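Local coordinates for lipopolysaccharide biosynthesis protein wbpB (Thermus thermophilus, PDB 3O9Z), which acts as an NAD-dependent dehydrogenase in the biosynthesis of 2,3-diacetamido-2,3-dideoxy-D-mannuronic acid and binds NAD together with alpha-ketoglutarate, at residues A[127-132]-A[267-272]; A[131-136]-A[188-193]. One frame throughout, in Å; residues are numbered along the deposited sequence.

Interaction 1: A[127-132]-A[267-272]. With NAD (nicotinamide-adenine-dinucleotide), chain E.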
ATOM      1  N   TYR A 127      26.465   9.585  -7.783  1.00 17.56           N
ATOM      2  CA  TYR A 127      26.342   9.598  -9.232  1.00 17.70           C
ATOM      3  C   TYR A 127      24.950   9.353  -9.786  1.00 20.45           C
ATOM      4  O   TYR A 127      24.074   8.967  -9.026  1.00 18.04           O
ATOM      5  CB  TYR A 127      27.270   8.591  -9.852  1.00 19.66           C
ATOM      6  CG  TYR A 127      28.712   8.829  -9.443  1.00 20.14           C
ATOM      7  CD1 TYR A 127      29.420   9.862 -10.015  1.00 22.73           C
ATOM      8  CD2 TYR A 127      29.328   8.056  -8.473  1.00 23.95           C
ATOM      9  CE1 TYR A 127      30.739  10.113  -9.659  1.00 26.42           C
ATOM     10  CE2 TYR A 127      30.675   8.281  -8.121  1.00 26.63           C
ATOM     11  CZ  TYR A 127      31.357   9.319  -8.729  1.00 29.43           C
ATOM     12  OH  TYR A 127      32.674   9.595  -8.400  1.00 27.45           O
ATOM     13  N   THR A 128      24.734   9.684 -11.055  1.00 19.30           N
ATOM     14  CA  THR A 128      23.383   9.614 -11.617  1.00 18.91           C
ATOM     15  C   THR A 128      23.349   9.038 -13.028  1.00 15.35           C
ATOM     16  O   THR A 128      24.324   9.011 -13.785  1.00 18.76           O
ATOM     17  CB  THR A 128      22.659  10.974 -11.486  1.00 20.97           C
ATOM     18  OG1 THR A 128      21.249  10.883 -11.769  1.00 20.80           O
ATOM     19  CG2 THR A 128      23.287  11.968 -12.424  1.00 21.04           C
ATOM     20  N   VAL A 129      22.188   8.498 -13.402  1.00 15.65           N
ATOM     21  CA  VAL A 129      21.987   7.948 -14.745  1.00 15.81           C
ATOM     22  C   VAL A 129      21.432   9.048 -15.668  1.00 18.69           C
ATOM     23  O   VAL A 129      20.286   9.494 -15.528  1.00 18.75           O
ATOM     24  CB  VAL A 129      20.982   6.767 -14.719  1.00 18.01           C
ATOM     25  CG1 VAL A 129      20.707   6.198 -16.129  1.00 20.18           C
ATOM     26  CG2 VAL A 129      21.500   5.698 -13.790  1.00 18.30           C
ATOM     27  N   LEU A 130      22.277   9.490 -16.589  1.00 18.57           N
ATOM     28  CA  LEU A 130      21.859  10.452 -17.610  1.00 18.26           C
ATOM     29  C   LEU A 130      22.272   9.849 -18.944  1.00 18.46           C
ATOM     30  O   LEU A 130      23.341  10.148 -19.475  1.00 17.13           O
ATOM     31  CB  LEU A 130      22.553  11.814 -17.408  1.00 18.97           C
ATOM     32  CG  LEU A 130      21.977  12.562 -16.209  1.00 18.65           C
ATOM     33  CD1 LEU A 130      22.964  13.595 -15.616  1.00 21.22           C
ATOM     34  CD2 LEU A 130      20.609  13.141 -16.493  1.00 19.66           C
ATOM     35  N   GLN A 131      21.499   8.913 -19.485  1.00 17.23           N
ATOM     36  CA  GLN A 131      22.016   8.176 -20.630  1.00 16.76           C
ATOM     37  C   GLN A 131      22.176   9.000 -21.884  1.00 16.25           C
ATOM     38  O   GLN A 131      22.850   8.537 -22.790  1.00 17.31           O
ATOM     39  CB  GLN A 131      21.168   6.920 -20.883  1.00 19.32           C
ATOM     40  CG  GLN A 131      19.827   7.159 -21.541  1.00 21.42           C
ATOM     41  CD  GLN A 131      18.638   7.087 -20.598  1.00 18.76           C
ATOM     42  OE1 GLN A 131      17.566   6.590 -20.994  1.00 20.50           O
ATOM     43  NE2 GLN A 131      18.812   7.491 -19.348  1.00 15.60           N
ATOM     44  N   LEU A 132      21.530  10.160 -21.991  1.00 16.58           N
ATOM     45  CA  LEU A 132      21.799  10.956 -23.195  1.00 16.96           C
ATOM     46  C   LEU A 132      23.270  11.356 -23.313  1.00 17.04           C
ATOM     47  O   LEU A 132      23.785  11.557 -24.427  1.00 17.34           O
ATOM     48  CB  LEU A 132      20.877  12.176 -23.264  1.00 16.90           C
ATOM     49  CG  LEU A 132      19.392  11.881 -23.466  1.00 15.65           C
ATOM     50  CD1 LEU A 132      18.647  13.202 -23.683  1.00 15.42           C
ATOM     51  CD2 LEU A 132      19.225  10.961 -24.635  1.00 17.38           C
ATOM     52  N   THR A 267      23.810   0.172 -19.337  1.00 23.22           N
ATOM     53  CA  THR A 267      25.022  -0.568 -18.968  1.00 23.64           C
ATOM     54  C   THR A 267      26.249   0.336 -19.174  1.00 22.52           C
ATOM     55  O   THR A 267      27.136   0.416 -18.323  1.00 22.44           O
ATOM     56  CB  THR A 267      25.136  -1.841 -19.804  1.00 23.79           C
ATOM     57  OG1 THR A 267      24.076  -2.738 -19.428  1.00 24.03           O
ATOM     58  CG2 THR A 267      26.506  -2.496 -19.584  1.00 20.40           C
ATOM     59  N   GLU A 268      26.214   1.117 -20.252  1.00 24.53           N
ATOM     60  CA  GLU A 268      27.261   2.118 -20.433  1.00 23.73           C
ATOM     61  C   GLU A 268      27.376   3.216 -19.369  1.00 24.50           C
ATOM     62  O   GLU A 268      28.468   3.546 -18.938  1.00 22.11           O
ATOM     63  CB  GLU A 268      27.160   2.698 -21.845  1.00 25.20           C
ATOM     64  CG  GLU A 268      28.203   3.781 -22.128  1.00 24.66           C
ATOM     65  CD  GLU A 268      29.619   3.257 -22.189  1.00 32.54           C
ATOM     66  OE1 GLU A 268      29.818   2.033 -22.410  1.00 30.01           O
ATOM     67  OE2 GLU A 268      30.521   4.114 -22.046  1.00 30.57           O
ATOM     68  N   VAL A 269      26.272   3.757 -18.842  1.00 18.93           N
ATOM     69  CA  VAL A 269      26.361   4.589 -17.666  1.00 22.68           C
ATOM     70  C   VAL A 269      27.055   3.876 -16.498  1.00 21.05           C
ATOM     71  O   VAL A 269      27.784   4.492 -15.744  1.00 22.15           O
ATOM     72  CB  VAL A 269      24.939   5.086 -17.300  1.00 20.71           C
ATOM     73  CG1 VAL A 269      24.940   5.922 -16.052  1.00 23.37           C
ATOM     74  CG2 VAL A 269      24.404   5.894 -18.493  1.00 24.36           C
ATOM     75  N   TYR A 270      26.701   2.609 -16.267  1.00 22.96           N
ATOM     76  CA  TYR A 270      27.228   1.896 -15.098  1.00 22.65           C
ATOM     77  C   TYR A 270      28.737   1.743 -15.243  1.00 22.95           C
ATOM     78  O   TYR A 270      29.509   2.021 -14.331  1.00 21.77           O
ATOM     79  CB  TYR A 270      26.595   0.501 -15.005  1.00 22.48           C
ATOM     80  CG  TYR A 270      25.421   0.416 -14.059  1.00 22.66           C
ATOM     81  CD1 TYR A 270      25.524  -0.317 -12.885  1.00 21.57           C
ATOM     82  CD2 TYR A 270      24.214   1.032 -14.355  1.00 22.67           C
ATOM     83  CE1 TYR A 270      24.452  -0.399 -11.998  1.00 18.82           C
ATOM     84  CE2 TYR A 270      23.146   0.949 -13.493  1.00 20.38           C
ATOM     85  CZ  TYR A 270      23.267   0.237 -12.327  1.00 21.68           C
ATOM     86  OH  TYR A 270      22.249   0.178 -11.415  1.00 20.17           O
ATOM     87  N   ARG A 271      29.120   1.348 -16.444  1.00 21.14           N
ATOM     88  CA  ARG A 271      30.556   1.249 -16.725  1.00 22.89           C
ATOM     89  C   ARG A 271      31.325   2.551 -16.482  1.00 25.77           C
ATOM     90  O   ARG A 271      32.376   2.571 -15.832  1.00 25.06           O
ATOM     91  CB  ARG A 271      30.753   0.771 -18.155  1.00 20.34           C
ATOM     92  CG  ARG A 271      32.225   0.544 -18.468  1.00 24.64           C
ATOM     93  CD  ARG A 271      32.515   0.445 -19.965  1.00 26.44           C
ATOM     94  NE  ARG A 271      32.416   1.742 -20.640  1.00 32.12           N
ATOM     95  CZ  ARG A 271      33.331   2.708 -20.573  1.00 35.75           C
ATOM     96  NH1 ARG A 271      34.420   2.558 -19.828  1.00 33.55           N
ATOM     97  NH2 ARG A 271      33.153   3.845 -21.238  1.00 35.25           N
ATOM     98  N   LYS A 272      30.812   3.653 -17.011  1.00 26.85           N
ATOM     99  CA  LYS A 272      31.494   4.926 -16.797  1.00 24.42           C
ATOM    100  C   LYS A 272      31.586   5.267 -15.330  1.00 28.00           C
ATOM    101  O   LYS A 272      32.586   5.788 -14.871  1.00 24.77           O
ATOM    102  CB  LYS A 272      30.735   6.044 -17.529  1.00 26.33           C
ATOM    103  CG  LYS A 272      30.823   5.904 -19.049  1.00 27.99           C
ATOM    104  CD  LYS A 272      30.424   7.188 -19.770  1.00 33.26           C
ATOM    105  CE  LYS A 272      31.143   8.425 -19.235  1.00 30.05           C
ATOM    106  NZ  LYS A 272      32.397   8.739 -19.995  1.00 35.19           N
TER
HETATM  107  PA  NAD E 311       7.778   2.610 -11.307  1.00 11.84           P
HETATM  108  O1A NAD E 311       7.584   1.594 -12.369  1.00 11.46           O
HETATM  109  O2A NAD E 311       6.599   3.347 -10.652  1.00 12.36           O
HETATM  110  O5B NAD E 311       8.598   1.789 -10.236  1.00 12.69           O
HETATM  111  C5B NAD E 311       8.866   2.478  -9.047  1.00 15.17           C
HETATM  112  C4B NAD E 311       9.250   1.437  -7.967  1.00 12.36           C
HETATM  113  O4B NAD E 311       9.724   2.094  -6.762  1.00 11.61           O
HETATM  114  C3B NAD E 311       7.965   0.675  -7.540  1.00 10.34           C
HETATM  115  O3B NAD E 311       8.128  -0.751  -7.684  1.00 12.53           O
HETATM  116  C2B NAD E 311       7.708   1.123  -6.091  1.00 11.97           C
HETATM  117  O2B NAD E 311       7.088   0.135  -5.255  1.00 13.43           O
HETATM  118  C1B NAD E 311       9.192   1.337  -5.667  1.00 11.39           C
HETATM  119  N9A NAD E 311       9.265   2.163  -4.434  1.00 11.89           N
HETATM  120  C8A NAD E 311       8.415   3.027  -3.814  1.00 11.69           C
HETATM  121  N7A NAD E 311       8.943   3.479  -2.679  1.00 13.80           N
HETATM  122  C5A NAD E 311      10.139   2.830  -2.494  1.00 10.43           C
HETATM  123  C6A NAD E 311      11.165   2.846  -1.476  1.00 10.47           C
HETATM  124  N6A NAD E 311      11.005   3.608  -0.350  1.00 14.66           N
HETATM  125  N1A NAD E 311      12.190   2.052  -1.761  1.00 11.88           N
HETATM  126  C2A NAD E 311      12.419   1.276  -2.811  1.00 11.41           C
HETATM  127  N3A NAD E 311      11.457   1.224  -3.768  1.00 13.38           N
HETATM  128  C4A NAD E 311      10.385   2.007  -3.606  1.00 12.47           C
HETATM  129  O3  NAD E 311       8.769   3.738 -11.859  1.00 10.71           O
HETATM  130  PN  NAD E 311       9.968   3.676 -12.860  1.00 12.08           P
HETATM  131  O1N NAD E 311       9.479   4.130 -14.235  1.00 12.81           O
HETATM  132  O2N NAD E 311      10.683   2.360 -12.739  1.00 13.82           O
HETATM  133  O5D NAD E 311      10.871   4.914 -12.407  1.00 10.75           O
HETATM  134  C5D NAD E 311      11.790   4.592 -11.394  1.00 11.51           C
HETATM  135  C4D NAD E 311      12.865   5.693 -11.435  1.00 10.98           C
HETATM  136  O4D NAD E 311      13.581   5.480 -12.672  1.00 12.18           O
HETATM  137  C3D NAD E 311      12.355   7.141 -11.431  1.00 12.28           C
HETATM  138  O3D NAD E 311      13.396   7.932 -10.775  1.00 12.88           O
HETATM  139  C2D NAD E 311      12.392   7.479 -12.930  1.00 12.04           C
HETATM  140  O2D NAD E 311      12.601   8.862 -13.169  1.00 13.63           O
HETATM  141  C1D NAD E 311      13.540   6.647 -13.514  1.00 13.46           C
HETATM  142  N1N NAD E 311      13.358   6.318 -14.927  1.00 12.41           N
HETATM  143  C2N NAD E 311      14.347   6.520 -15.770  1.00 13.84           C
HETATM  144  C3N NAD E 311      14.300   6.234 -17.119  1.00 15.37           C
HETATM  145  C7N NAD E 311      15.485   6.600 -17.915  1.00 18.35           C
HETATM  146  O7N NAD E 311      16.617   6.721 -17.399  1.00 19.80           O
HETATM  147  N7N NAD E 311      15.266   6.653 -19.224  1.00 18.69           N
HETATM  148  C4N NAD E 311      13.117   5.664 -17.608  1.00 18.08           C
HETATM  149  C5N NAD E 311      12.119   5.380 -16.675  1.00 16.09           C
HETATM  150  C6N NAD E 311      12.239   5.690 -15.322  1.00 13.61           C

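Interaction 2: A[131-136]-A[188-193]. With NAD (nicotinamide-adenine-dinucleotide), chain E.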
ATOM      1  N   GLN A 131      21.499   8.913 -19.485  1.00 17.23           N
ATOM      2  CA  GLN A 131      22.016   8.176 -20.630  1.00 16.76           C
ATOM      3  C   GLN A 131      22.176   9.000 -21.884  1.00 16.25           C
ATOM      4  O   GLN A 131      22.850   8.537 -22.790  1.00 17.31           O
ATOM      5  CB  GLN A 131      21.168   6.920 -20.883  1.00 19.32           C
ATOM      6  CG  GLN A 131      19.827   7.159 -21.541  1.00 21.42           C
ATOM      7  CD  GLN A 131      18.638   7.087 -20.598  1.00 18.76           C
ATOM      8  OE1 GLN A 131      17.566   6.590 -20.994  1.00 20.50           O
ATOM      9  NE2 GLN A 131      18.812   7.491 -19.348  1.00 15.60           N
ATOM     10  N   LEU A 132      21.530  10.160 -21.991  1.00 16.58           N
ATOM     11  CA  LEU A 132      21.799  10.956 -23.195  1.00 16.96           C
ATOM     12  C   LEU A 132      23.270  11.356 -23.313  1.00 17.04           C
ATOM     13  O   LEU A 132      23.785  11.557 -24.427  1.00 17.34           O
ATOM     14  CB  LEU A 132      20.877  12.176 -23.264  1.00 16.90           C
ATOM     15  CG  LEU A 132      19.392  11.881 -23.466  1.00 15.65           C
ATOM     16  CD1 LEU A 132      18.647  13.202 -23.683  1.00 15.42           C
ATOM     17  CD2 LEU A 132      19.225  10.961 -24.635  1.00 17.38           C
ATOM     18  N   ARG A 133      23.964  11.457 -22.181  1.00 16.84           N
ATOM     19  CA  ARG A 133      25.387  11.835 -22.237  1.00 16.98           C
ATOM     20  C   ARG A 133      26.285  10.724 -22.774  1.00 20.20           C
ATOM     21  O   ARG A 133      27.473  10.961 -23.036  1.00 21.30           O
ATOM     22  CB  ARG A 133      25.899  12.307 -20.878  1.00 19.68           C
ATOM     23  CG  ARG A 133      25.182  13.525 -20.355  1.00 17.63           C
ATOM     24  CD  ARG A 133      25.893  14.051 -19.129  1.00 19.09           C
ATOM     25  NE  ARG A 133      25.251  15.200 -18.521  1.00 18.08           N
ATOM     26  CZ  ARG A 133      25.917  16.135 -17.862  1.00 18.08           C
ATOM     27  NH1 ARG A 133      27.244  16.062 -17.758  1.00 20.94           N
ATOM     28  NH2 ARG A 133      25.269  17.136 -17.286  1.00 17.65           N
ATOM     29  N   VAL A 134      25.746   9.516 -22.931  1.00 18.22           N
ATOM     30  CA  VAL A 134      26.484   8.455 -23.609  1.00 19.56           C
ATOM     31  C   VAL A 134      25.856   8.050 -24.943  1.00 20.13           C
ATOM     32  O   VAL A 134      26.251   7.074 -25.589  1.00 20.45           O
ATOM     33  CB  VAL A 134      26.721   7.232 -22.660  1.00 18.37           C
ATOM     34  CG1 VAL A 134      27.444   7.714 -21.408  1.00 20.68           C
ATOM     35  CG2 VAL A 134      25.380   6.562 -22.279  1.00 20.86           C
ATOM     36  N   HIS A 135      24.836   8.789 -25.376  1.00 21.40           N
ATOM     37  CA  HIS A 135      24.245   8.480 -26.667  1.00 19.46           C
ATOM     38  C   HIS A 135      25.193   8.835 -27.799  1.00 21.12           C
ATOM     39  O   HIS A 135      25.625   9.972 -27.878  1.00 18.94           O
ATOM     40  CB  HIS A 135      22.946   9.274 -26.824  1.00 19.52           C
ATOM     41  CG  HIS A 135      22.099   8.810 -27.970  1.00 19.48           C
ATOM     42  ND1 HIS A 135      22.509   8.882 -29.283  1.00 20.98           N
ATOM     43  CD2 HIS A 135      20.873   8.231 -27.995  1.00 21.05           C
ATOM     44  CE1 HIS A 135      21.559   8.402 -30.070  1.00 25.12           C
ATOM     45  NE2 HIS A 135      20.558   7.998 -29.312  1.00 22.22           N
ATOM     46  N   PRO A 136      25.567   7.869 -28.651  1.00 20.71           N
ATOM     47  CA  PRO A 136      26.590   8.156 -29.652  1.00 23.31           C
ATOM     48  C   PRO A 136      26.288   9.336 -30.578  1.00 21.92           C
ATOM     49  O   PRO A 136      27.221  10.040 -30.967  1.00 23.14           O
ATOM     50  CB  PRO A 136      26.663   6.852 -30.464  1.00 25.48           C
ATOM     51  CG  PRO A 136      26.253   5.811 -29.477  1.00 26.57           C
ATOM     52  CD  PRO A 136      25.156   6.451 -28.670  1.00 22.53           C
ATOM     53  N   PHE A 188      16.342  16.358 -21.258  1.00 12.78           N
ATOM     54  CA  PHE A 188      16.768  17.379 -22.209  1.00 13.81           C
ATOM     55  C   PHE A 188      17.311  18.636 -21.538  1.00 13.98           C
ATOM     56  O   PHE A 188      18.200  19.260 -22.149  1.00 13.11           O
ATOM     57  CB  PHE A 188      15.732  17.652 -23.318  1.00 12.88           C
ATOM     58  CG  PHE A 188      14.545  18.474 -22.903  1.00 13.22           C
ATOM     59  CD1 PHE A 188      13.332  17.867 -22.661  1.00 15.12           C
ATOM     60  CD2 PHE A 188      14.635  19.861 -22.821  1.00 16.97           C
ATOM     61  CE1 PHE A 188      12.236  18.601 -22.287  1.00 16.84           C
ATOM     62  CE2 PHE A 188      13.536  20.597 -22.446  1.00 16.62           C
ATOM     63  CZ  PHE A 188      12.346  19.950 -22.176  1.00 15.16           C
ATOM     64  N   PHE A 189      16.823  19.027 -20.356  1.00 11.84           N
ATOM     65  CA  PHE A 189      17.449  20.163 -19.659  1.00 12.92           C
ATOM     66  C   PHE A 189      18.915  19.799 -19.418  1.00 13.33           C
ATOM     67  O   PHE A 189      19.820  20.648 -19.560  1.00 14.00           O
ATOM     68  CB  PHE A 189      16.683  20.637 -18.419  1.00 12.18           C
ATOM     69  CG  PHE A 189      15.355  21.238 -18.762  1.00 12.01           C
ATOM     70  CD1 PHE A 189      15.264  22.399 -19.524  1.00 11.97           C
ATOM     71  CD2 PHE A 189      14.187  20.644 -18.329  1.00 14.48           C
ATOM     72  CE1 PHE A 189      14.027  22.919 -19.851  1.00 13.85           C
ATOM     73  CE2 PHE A 189      12.963  21.196 -18.623  1.00 15.32           C
ATOM     74  CZ  PHE A 189      12.868  22.304 -19.421  1.00 15.14           C
ATOM     75  N   ASP A 190      19.172  18.553 -19.025  1.00 12.41           N
ATOM     76  CA  ASP A 190      20.535  18.121 -18.801  1.00 13.11           C
ATOM     77  C   ASP A 190      21.365  18.056 -20.077  1.00 13.32           C
ATOM     78  O   ASP A 190      22.534  18.495 -20.087  1.00 13.69           O
ATOM     79  CB  ASP A 190      20.542  16.795 -18.034  1.00 12.92           C
ATOM     80  CG  ASP A 190      21.943  16.359 -17.727  1.00 13.39           C
ATOM     81  OD1 ASP A 190      22.487  16.887 -16.724  1.00 16.34           O
ATOM     82  OD2 ASP A 190      22.472  15.582 -18.548  1.00 14.43           O
ATOM     83  N   LEU A 191      20.779  17.562 -21.168  1.00 13.64           N
ATOM     84  CA  LEU A 191      21.454  17.552 -22.465  1.00 13.99           C
ATOM     85  C   LEU A 191      21.871  18.971 -22.837  1.00 13.08           C
ATOM     86  O   LEU A 191      23.027  19.200 -23.246  1.00 13.74           O
ATOM     87  CB  LEU A 191      20.495  16.995 -23.541  1.00 14.74           C
ATOM     88  CG  LEU A 191      20.983  17.109 -24.988  1.00 14.06           C
ATOM     89  CD1 LEU A 191      22.293  16.341 -25.212  1.00 18.04           C
ATOM     90  CD2 LEU A 191      19.881  16.623 -25.951  1.00 15.86           C
ATOM     91  N   LEU A 192      20.948  19.908 -22.684  1.00 12.85           N
ATOM     92  CA  LEU A 192      21.231  21.291 -23.067  1.00 13.37           C
ATOM     93  C   LEU A 192      22.276  21.930 -22.168  1.00 13.24           C
ATOM     94  O   LEU A 192      23.110  22.689 -22.674  1.00 15.08           O
ATOM     95  CB  LEU A 192      19.962  22.127 -23.018  1.00 12.06           C
ATOM     96  CG  LEU A 192      18.922  21.703 -24.068  1.00 12.53           C
ATOM     97  CD1 LEU A 192      17.569  22.367 -23.751  1.00 14.60           C
ATOM     98  CD2 LEU A 192      19.349  21.972 -25.544  1.00 14.19           C
ATOM     99  N   ALA A 193      22.271  21.647 -20.866  1.00 13.21           N
ATOM    100  CA  ALA A 193      23.287  22.175 -19.961  1.00 13.50           C
ATOM    101  C   ALA A 193      24.651  21.602 -20.321  1.00 14.25           C
ATOM    102  O   ALA A 193      25.676  22.310 -20.295  1.00 15.82           O
ATOM    103  CB  ALA A 193      22.903  21.877 -18.478  1.00 14.55           C
TER
HETATM  104  PA  NAD E 311       7.778   2.610 -11.307  1.00 11.84           P
HETATM  105  O1A NAD E 311       7.584   1.594 -12.369  1.00 11.46           O
HETATM  106  O2A NAD E 311       6.599   3.347 -10.652  1.00 12.36           O
HETATM  107  O5B NAD E 311       8.598   1.789 -10.236  1.00 12.69           O
HETATM  108  C5B NAD E 311       8.866   2.478  -9.047  1.00 15.17           C
HETATM  109  C4B NAD E 311       9.250   1.437  -7.967  1.00 12.36           C
HETATM  110  O4B NAD E 311       9.724   2.094  -6.762  1.00 11.61           O
HETATM  111  C3B NAD E 311       7.965   0.675  -7.540  1.00 10.34           C
HETATM  112  O3B NAD E 311       8.128  -0.751  -7.684  1.00 12.53           O
HETATM  113  C2B NAD E 311       7.708   1.123  -6.091  1.00 11.97           C
HETATM  114  O2B NAD E 311       7.088   0.135  -5.255  1.00 13.43           O
HETATM  115  C1B NAD E 311       9.192   1.337  -5.667  1.00 11.39           C
HETATM  116  N9A NAD E 311       9.265   2.163  -4.434  1.00 11.89           N
HETATM  117  C8A NAD E 311       8.415   3.027  -3.814  1.00 11.69           C
HETATM  118  N7A NAD E 311       8.943   3.479  -2.679  1.00 13.80           N
HETATM  119  C5A NAD E 311      10.139   2.830  -2.494  1.00 10.43           C
HETATM  120  C6A NAD E 311      11.165   2.846  -1.476  1.00 10.47           C
HETATM  121  N6A NAD E 311      11.005   3.608  -0.350  1.00 14.66           N
HETATM  122  N1A NAD E 311      12.190   2.052  -1.761  1.00 11.88           N
HETATM  123  C2A NAD E 311      12.419   1.276  -2.811  1.00 11.41           C
HETATM  124  N3A NAD E 311      11.457   1.224  -3.768  1.00 13.38           N
HETATM  125  C4A NAD E 311      10.385   2.007  -3.606  1.00 12.47           C
HETATM  126  O3  NAD E 311       8.769   3.738 -11.859  1.00 10.71           O
HETATM  127  PN  NAD E 311       9.968   3.676 -12.860  1.00 12.08           P
HETATM  128  O1N NAD E 311       9.479   4.130 -14.235  1.00 12.81           O
HETATM  129  O2N NAD E 311      10.683   2.360 -12.739  1.00 13.82           O
HETATM  130  O5D NAD E 311      10.871   4.914 -12.407  1.00 10.75           O
HETATM  131  C5D NAD E 311      11.790   4.592 -11.394  1.00 11.51           C
HETATM  132  C4D NAD E 311      12.865   5.693 -11.435  1.00 10.98           C
HETATM  133  O4D NAD E 311      13.581   5.480 -12.672  1.00 12.18           O
HETATM  134  C3D NAD E 311      12.355   7.141 -11.431  1.00 12.28           C
HETATM  135  O3D NAD E 311      13.396   7.932 -10.775  1.00 12.88           O
HETATM  136  C2D NAD E 311      12.392   7.479 -12.930  1.00 12.04           C
HETATM  137  O2D NAD E 311      12.601   8.862 -13.169  1.00 13.63           O
HETATM  138  C1D NAD E 311      13.540   6.647 -13.514  1.00 13.46           C
HETATM  139  N1N NAD E 311      13.358   6.318 -14.927  1.00 12.41           N
HETATM  140  C2N NAD E 311      14.347   6.520 -15.770  1.00 13.84           C
HETATM  141  C3N NAD E 311      14.300   6.234 -17.119  1.00 15.37           C
HETATM  142  C7N NAD E 311      15.485   6.600 -17.915  1.00 18.35           C
HETATM  143  O7N NAD E 311      16.617   6.721 -17.399  1.00 19.80           O
HETATM  144  N7N NAD E 311      15.266   6.653 -19.224  1.00 18.69           N
HETATM  145  C4N NAD E 311      13.117   5.664 -17.608  1.00 18.08           C
HETATM  146  C5N NAD E 311      12.119   5.380 -16.675  1.00 16.09           C
HETATM  147  C6N NAD E 311      12.239   5.690 -15.322  1.00 13.61           C

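Interaction 1: A[127-132]-A[267-272]
Val269 points from helix 266-274 at the chain leaving strand 126-128 and meets Val129 and Gln131 there. The strand belongs to the mostly parallel sheet of the NAD-binding Rossmann fold, so the helix covers the passage from sheet to cofactor pocket. The two methyls of Val269 divide the work. Val269 CG1, which stands anti to the backbone N, lies 3.8 Å from Val129 CA and also comes near Thr128 O. The same Val269 CG1 is 4.1 Å from the methyl Val129 CG2, and the two valine side chains cross at about a right angle. Val269 CG2 packs 3.9 Å from Gln131 CA.

Gln131 starts in the same apolar surroundings and ends in polar ones. Gln131 CB is 4.2 Å from Val269 CG2. CG is set between the backbone N and the carbonyl carbon (chi1 76°), and a bend at chi2 then carries the chain away from the helix to the nicotinamide end of NAD. Beyond CD the amide splits its two functions. Gln131 OE1 accepts from NAD N7N at 2.9 Å with an N-H...O angle of 165°, while Gln131 NE2 donates to NAD O7N at 3.0 Å and is just as straight (166°). Carboxamide thus faces carboxamide in a reciprocal, two-bond pairing. His187, which binds 2-oxoglutarate, and Phe262 also touch the Gln131 side chain.

No hydrogen bond joins the two segments, so their fit rests on van der Waals packing of the two Val269 methyls against Val129, Gln131 and the backbone between them. The directional bonds of the Gln131 amide go to the cofactor: because each amide serves as both donor and acceptor, the pairing reads the orientation of the nicotinamide carboxamide and should restrain its rotation about the bond to the pyridine ring.

Interaction 2: A[131-136]-A[188-193]
The guanidinium of Arg133 and the carboxylate of Asp190 meet edge to edge, their planes 26° apart, in a side-on bidentate salt bridge. It links the turn that follows the last parallel strand of the Rossmann sheet to helix 186-196 of the C-terminal alpha/beta domain of this Gfo/Idh/MocA-family enzyme. Further round the helix, one face of the Phe189 ring receives Phe188 CE2, offset toward the rim, and Trp225 meets Phe189 edge-to-face; Leu192 CD1 lies at the edge of Phe188.

Arg133 NE donates to Asp190 OD2 at 2.8 Å along an almost straight line (172°), in the guanidinium plane and onto the syn lone pair of the oxygen. The second bond, from Arg133 NH2 to Asp190 OD1, is equally short at 2.8 Å but more bent, and approaches from outside the carboxylate plane. With CG beside the backbone N (chi1 -61°) and the chain extended from there to NE, the arginine spans the gap between turn and helix and crosses the aspartate at about a right angle. NH2 also makes a weak hydrogen bond to Glu283 O.

Both charges are buried, and each is probably balanced mainly by the other. A methionine in place of Arg133 would probably leave the Asp190 carboxylate buried without its counter-charge and the turn less firmly tied to the helix.

The turn itself is a 3-10 segment, with Val134 N bonded to Gln131 O at 3.1 Å, and it runs into His135, whose ND1 accepts from Ser137 N as the N-cap of helix 136-146. Next to the salt bridge the contact is apolar, with Leu132 CD1 lying 4.2 Å from Leu191 CB.

From the N terminus, the chain crosses the Rossmann sheet to strand 126-128, where interaction 1 starts; interaction 2 starts in the turn just after it. That 3-10 turn is shared: Gln131 and Leu132 belong to both interactions. Interaction 2 closes the shorter loop, in which helix 136-146 and strand 152-160 lead out and helix 186-196 returns to the turn. Interaction 1 closes a longer one, brought back by helix 266-274 after the whole six-stranded sheet, so interaction 2 nests within it. Val134 packs against Glu268, Val269 and Lys272, and Leu130 against Asp190, joining both contacts where the nucleotide-binding and C-terminal domains meet beside NAD.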